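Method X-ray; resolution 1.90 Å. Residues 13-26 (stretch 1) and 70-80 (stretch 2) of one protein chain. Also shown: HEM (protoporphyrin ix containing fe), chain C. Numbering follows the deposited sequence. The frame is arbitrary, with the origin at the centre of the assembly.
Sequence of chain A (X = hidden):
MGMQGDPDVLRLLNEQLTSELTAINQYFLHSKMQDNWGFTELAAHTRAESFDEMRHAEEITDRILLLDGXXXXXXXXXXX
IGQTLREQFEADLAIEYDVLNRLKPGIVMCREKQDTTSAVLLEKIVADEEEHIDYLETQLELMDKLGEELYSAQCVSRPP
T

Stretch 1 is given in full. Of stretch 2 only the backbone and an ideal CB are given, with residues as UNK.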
# COMPACT_ATOMS: atom_id res chain seq x y z
N LEU A 13 46.90 30.68 -1.91
CA LEU A 13 45.99 29.71 -1.43
C LEU A 13 46.04 29.64 0.06
O LEU A 13 45.04 29.70 0.69
CB LEU A 13 46.27 28.35 -2.08
CG LEU A 13 45.79 28.15 -3.53
CD1 LEU A 13 46.15 26.83 -4.17
CD2 LEU A 13 44.34 28.39 -3.64
N ASN A 14 47.23 29.59 0.62
CA ASN A 14 47.41 29.54 2.06
C ASN A 14 46.93 30.80 2.75
O ASN A 14 46.48 30.76 3.83
CB ASN A 14 48.81 29.16 2.48
CG ASN A 14 48.96 27.72 2.69
OD1 ASN A 14 48.29 27.15 3.51
ND2 ASN A 14 49.84 27.11 1.97
N GLU A 15 47.09 31.90 2.06
CA GLU A 15 46.63 33.16 2.54
C GLU A 15 45.12 33.13 2.68
O GLU A 15 44.60 33.60 3.61
CB GLU A 15 47.01 34.25 1.57
CG GLU A 15 48.23 34.99 1.90
CD GLU A 15 48.45 36.13 0.97
OE1 GLU A 15 49.40 36.07 0.21
OE2 GLU A 15 47.66 37.08 1.01
N GLN A 16 44.47 32.61 1.65
CA GLN A 16 43.02 32.53 1.59
C GLN A 16 42.53 31.55 2.60
O GLN A 16 41.52 31.75 3.20
CB GLN A 16 42.51 32.31 0.19
CG GLN A 16 41.03 32.31 0.04
CD GLN A 16 40.35 33.61 0.42
OE1 GLN A 16 40.91 34.67 0.36
NE2 GLN A 16 39.13 33.49 0.83
N LEU A 17 43.27 30.47 2.77
CA LEU A 17 42.92 29.47 3.73
C LEU A 17 42.92 30.09 5.12
O LEU A 17 42.02 29.90 5.85
CB LEU A 17 43.91 28.32 3.68
CG LEU A 17 43.82 27.32 4.83
CD1 LEU A 17 42.41 26.81 5.01
CD2 LEU A 17 44.73 26.18 4.65
N THR A 18 43.95 30.86 5.44
CA THR A 18 44.07 31.50 6.73
C THR A 18 42.81 32.42 6.92
O THR A 18 42.19 32.46 7.95
CB THR A 18 45.42 32.26 6.87
OG1 THR A 18 46.47 31.37 7.19
CG2 THR A 18 45.37 33.35 7.89
N SER A 19 42.46 33.11 5.86
CA SER A 19 41.31 33.96 5.87
C SER A 19 40.02 33.17 6.21
O SER A 19 39.24 33.61 7.00
CB SER A 19 41.17 34.61 4.50
OG SER A 19 40.19 35.56 4.48
N GLU A 20 39.85 32.02 5.58
CA GLU A 20 38.68 31.18 5.80
C GLU A 20 38.62 30.71 7.24
O GLU A 20 37.54 30.67 7.84
CB GLU A 20 38.70 29.98 4.85
CG GLU A 20 38.67 30.35 3.38
CD GLU A 20 37.43 31.13 3.00
OE1 GLU A 20 37.30 31.49 1.81
OE2 GLU A 20 36.59 31.39 3.88
N LEU A 21 39.77 30.36 7.81
CA LEU A 21 39.80 29.90 9.16
C LEU A 21 39.37 31.03 10.10
O LEU A 21 38.66 30.81 11.02
CB LEU A 21 41.17 29.38 9.48
CG LEU A 21 41.55 28.19 8.65
CD1 LEU A 21 42.84 27.79 9.09
CD2 LEU A 21 40.62 27.11 8.91
N THR A 22 39.81 32.23 9.83
CA THR A 22 39.43 33.36 10.67
C THR A 22 37.92 33.58 10.60
O THR A 22 37.28 33.78 11.59
CB THR A 22 40.20 34.58 10.17
OG1 THR A 22 41.48 34.15 9.73
CG2 THR A 22 40.37 35.61 11.20
N ALA A 23 37.40 33.49 9.40
CA ALA A 23 35.97 33.65 9.13
C ALA A 23 35.10 32.56 9.79
O ALA A 23 34.01 32.83 10.23
CB ALA A 23 35.70 33.74 7.71
N ILE A 24 35.59 31.34 9.82
CA ILE A 24 34.84 30.29 10.43
C ILE A 24 34.68 30.66 11.87
O ILE A 24 33.58 30.74 12.37
CB ILE A 24 35.60 28.97 10.39
CG1 ILE A 24 35.56 28.36 9.00
CG2 ILE A 24 35.00 28.07 11.36
CD1 ILE A 24 36.54 27.38 8.75
N ASN A 25 35.79 31.00 12.51
CA ASN A 25 35.69 31.40 13.89
C ASN A 25 34.88 32.69 14.14
O ASN A 25 34.14 32.79 15.04
CB ASN A 25 37.05 31.51 14.51
CG ASN A 25 37.72 30.21 14.62
OD1 ASN A 25 37.42 29.34 13.90
ND2 ASN A 25 38.63 30.08 15.54
N GLN A 26 35.07 33.67 13.31
CA GLN A 26 34.35 34.88 13.58
C GLN A 26 32.89 34.64 13.40
O GLN A 26 32.14 34.99 14.25
CB GLN A 26 34.87 36.06 12.77
CG GLN A 26 34.23 37.41 13.03
CD GLN A 26 34.95 38.48 12.28
OE1 GLN A 26 36.10 38.69 12.48
NE2 GLN A 26 34.25 39.14 11.40
N UNK A 70 51.88 22.66 1.78
CA UNK A 70 51.53 22.41 3.15
C UNK A 70 50.40 23.33 3.54
O UNK A 70 50.53 24.53 3.52
CB UNK A 70 52.74 22.59 4.07
N UNK A 71 49.26 22.77 3.88
CA UNK A 71 48.17 23.67 4.24
C UNK A 71 48.37 24.23 5.62
O UNK A 71 48.54 23.49 6.53
CB UNK A 71 46.82 22.95 4.16
N UNK A 72 48.29 25.54 5.74
CA UNK A 72 48.55 26.20 6.99
C UNK A 72 47.30 26.25 7.85
O UNK A 72 46.38 26.96 7.60
CB UNK A 72 49.09 27.61 6.74
N UNK A 73 47.32 25.38 8.84
CA UNK A 73 46.26 25.28 9.83
C UNK A 73 46.60 26.04 11.14
O UNK A 73 45.77 26.20 11.98
CB UNK A 73 45.99 23.81 10.13
N UNK A 74 47.87 26.39 11.29
CA UNK A 74 48.42 27.10 12.42
C UNK A 74 48.08 28.58 12.51
O UNK A 74 47.76 29.09 13.54
CB UNK A 74 49.94 26.95 12.40
N UNK A 75 48.19 29.24 11.39
CA UNK A 75 48.02 30.65 11.30
C UNK A 75 46.58 31.08 11.40
O UNK A 75 45.74 30.53 10.78
CB UNK A 75 48.63 31.16 9.99
N UNK A 76 46.35 32.11 12.20
CA UNK A 76 45.04 32.69 12.31
C UNK A 76 45.02 34.17 12.20
O UNK A 76 45.82 34.83 12.76
CB UNK A 76 44.40 32.28 13.64
N UNK A 77 44.03 34.67 11.52
CA UNK A 77 43.82 36.09 11.35
C UNK A 77 43.25 36.83 12.55
O UNK A 77 42.95 36.25 13.50
CB UNK A 77 42.89 36.31 10.15
N UNK A 78 43.12 38.13 12.48
CA UNK A 78 42.59 38.84 13.62
C UNK A 78 41.07 39.03 13.52
O UNK A 78 40.57 39.60 12.60
CB UNK A 78 43.29 40.20 13.75
N UNK A 79 40.39 38.49 14.52
CA UNK A 79 38.96 38.58 14.69
C UNK A 79 38.43 39.98 15.07
O UNK A 79 39.03 40.68 15.83
CB UNK A 79 38.54 37.57 15.76
N UNK A 80 37.30 40.36 14.52
CA UNK A 80 36.59 41.55 14.94
C UNK A 80 35.28 41.08 15.51
O UNK A 80 34.42 40.74 14.80
CB UNK A 80 36.39 42.54 13.79
CHA HEM C . 30.61 20.90 10.54
CHB HEM C . 31.62 23.55 14.43
CHC HEM C . 36.03 24.37 12.63
CHD HEM C . 35.13 21.53 8.82
C1A HEM C . 30.53 21.39 11.83
C2A HEM C . 29.57 21.07 12.86
C3A HEM C . 29.87 21.84 13.92
C4A HEM C . 31.00 22.64 13.60
CMA HEM C . 29.19 21.89 15.30
CAA HEM C . 28.44 20.02 12.66
CBA HEM C . 29.12 18.66 12.41
CGA HEM C . 28.54 17.48 13.18
O1A HEM C . 29.26 16.43 13.41
O2A HEM C . 27.34 17.55 13.55
C1B HEM C . 32.90 24.06 14.25
C2B HEM C . 33.54 25.08 15.09
C3B HEM C . 34.76 25.29 14.61
C4B HEM C . 34.92 24.43 13.44
CMB HEM C . 32.95 25.77 16.35
CAB HEM C . 35.74 26.31 15.26
CBB HEM C . 36.81 26.75 14.61
C1C HEM C . 36.22 23.69 11.44
C2C HEM C . 37.38 23.78 10.56
C3C HEM C . 37.12 22.96 9.52
C4C HEM C . 35.79 22.40 9.66
CMC HEM C . 38.65 24.64 10.83
CAC HEM C . 38.03 22.67 8.33
CBC HEM C . 37.39 22.19 7.25
C1D HEM C . 33.81 21.18 8.90
C2D HEM C . 33.09 20.50 7.86
C3D HEM C . 31.69 20.33 8.43
C4D HEM C . 31.72 20.89 9.72
CMD HEM C . 33.64 19.99 6.48
CAD HEM C . 30.49 19.65 7.81
CBD HEM C . 29.91 20.66 6.83
CGD HEM C . 28.63 20.06 6.34
O1D HEM C . 27.92 19.38 7.14
O2D HEM C . 28.34 20.26 5.14
NA HEM C . 31.34 22.36 12.33
NB HEM C . 33.75 23.70 13.24
NC HEM C . 35.31 22.84 10.83
ND HEM C . 32.99 21.47 9.98
FE HEM C . 33.35 22.57 11.50

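Stretch 1 is a continuous helix, and stretch 2 runs beside it as an irregular segment with no regular helix or strand, which turns at 73-74 and is held to the helix mostly through helix side chains. At position 70 the ideal CB points sideways, with nothing of the helix within 5.5 Å, so the side chain is little constrained. The backbone matters more: its O accepts a hydrogen bond from Asn14 ND2 (3.1 Å). The residue is Leu70, whose end leads away from the helix.

Position 71 has phi of -76° and psi of 129°, and its ideal CB lies 3.9 Å from Leu17 CD2. A small or medium apolar residue would suit, and the phi also admits proline. It is Pro71, whose CB packs on Leu17 CD2 at 4.1 Å.

At position 72, CA-to-CB points toward the helix, the ideal CB being 3.4 Å from Asn14 OD1. The backbone N donates to that same OD1 (2.8 Å), so Asn14 reads the main chain on two sides of position 71, as acceptor here and donor to the O of 70. A short side chain, polar or small, would fit. Asn72 turns its amide toward its own backbone, three residues on, OD1 accepting from the backbone N of position 75 (2.8 Å) and so bracing the turn between them.

Position 73 points away, its ideal CB no nearer than 5.2 Å to Leu21 CD1. Only a long side chain could return to the leucines, and an aromatic or a large aliphatic would serve. Tyr73 does so: its CE2 lies 3.9 Å from Leu17 CD2. Position 74 also points away and meets nothing in stretch 1, so many residues would do; it is Gln74.

Position 75 begins sideways, with its ideal CB 3.5 Å from Thr18 OG1. Beyond lie that hydroxyl and the carbonyl of Asn14, two acceptors that favor a long donor such as lysine or arginine. In Arg75, NE donates to Thr18 OG1 (2.8 Å), while NH2 makes a weak bond to Asn14 O (3.1 Å). Both acceptors lie at the guanidinium edge, where its N-H bonds point.

Position 76 faces away, and a branched or long apolar chain could still reach the helix. Ile76 brings CD1 to 4.0 Å from Asn25 ND2.

At position 77 an ideal CB would sit 2.6 Å from Thr22 OG1, a clash, so glycine is strongly favored. Gly77 lets the backbone approach closely enough for its N to donate to Thr22 OG1 (3.2 Å), an oxygen that itself donates to Thr18 O (2.6 Å).

Position 78 points away into undemanding space and tolerates many residues; it is Ser78.

Position 79 starts sideways, near Thr22 and Gln26, where a medium aliphatic chain could settle. Leu79 places CD1 3.6 Å from Thr22 CG2 and 4.2 Å from Asn25 CB.

At position 80, the backbone N donates to Gln26 OE1 (2.9 Å) almost linearly. The ideal CB lies sideways, 4.1 Å from Gln26 OE1, an acceptor that makes a polar side chain suitable, though others could fit. Arg80 uses NE to donate to a water (2.9 Å from its O) that also donates to Gln26 OE1.

Stretch 2 (70-80) LPNYQRIGSLR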
# COMPACT_ATOMS: atom_id res chain seq x y z
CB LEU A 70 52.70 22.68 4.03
CG LEU A 70 53.91 22.14 3.38
CD1 LEU A 70 55.07 22.46 4.20
CD2 LEU A 70 53.69 20.70 3.25
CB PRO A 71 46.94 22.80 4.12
CG PRO A 71 47.29 21.71 3.30
CD PRO A 71 48.76 21.50 3.37
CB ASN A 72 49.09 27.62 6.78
CG ASN A 72 49.65 28.23 8.05
OD1 ASN A 72 49.24 27.90 9.13
ND2 ASN A 72 50.57 29.15 7.90
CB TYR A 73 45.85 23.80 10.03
CG TYR A 73 44.77 23.32 9.04
CD1 TYR A 73 43.57 22.82 9.48
CD2 TYR A 73 44.92 23.41 7.67
CE1 TYR A 73 42.61 22.42 8.60
CE2 TYR A 73 43.94 23.01 6.81
CZ TYR A 73 42.79 22.53 7.28
OH TYR A 73 41.82 22.13 6.47
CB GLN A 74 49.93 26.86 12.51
CG GLN A 74 50.63 27.34 13.75
CD GLN A 74 50.32 26.51 15.00
OE1 GLN A 74 50.96 25.52 15.28
NE2 GLN A 74 49.31 26.92 15.73
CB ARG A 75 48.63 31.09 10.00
CG ARG A 75 48.66 32.54 9.74
CD ARG A 75 49.59 32.81 8.63
NE ARG A 75 48.98 32.51 7.38
CZ ARG A 75 49.60 32.51 6.23
NH1 ARG A 75 50.88 32.80 6.17
NH2 ARG A 75 48.95 32.21 5.13
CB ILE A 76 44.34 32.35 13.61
CG1 ILE A 76 42.87 32.65 13.49
CG2 ILE A 76 44.89 33.15 14.72
CD1 ILE A 76 42.06 31.74 14.23
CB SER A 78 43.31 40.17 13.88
OG SER A 78 44.63 40.00 14.28
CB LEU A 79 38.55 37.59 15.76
CG LEU A 79 38.19 36.09 15.62
CD1 LEU A 79 38.70 35.36 14.42
CD2 LEU A 79 38.57 35.38 16.86
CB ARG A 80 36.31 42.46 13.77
CG ARG A 80 37.46 43.23 13.26
CD ARG A 80 37.27 43.60 11.84
NE ARG A 80 37.91 42.67 10.93
CZ ARG A 80 38.61 43.04 9.88
NH1 ARG A 80 38.76 44.32 9.61
NH2 ARG A 80 39.17 42.15 9.09
O HOH W 1 38.02 39.82 11.17
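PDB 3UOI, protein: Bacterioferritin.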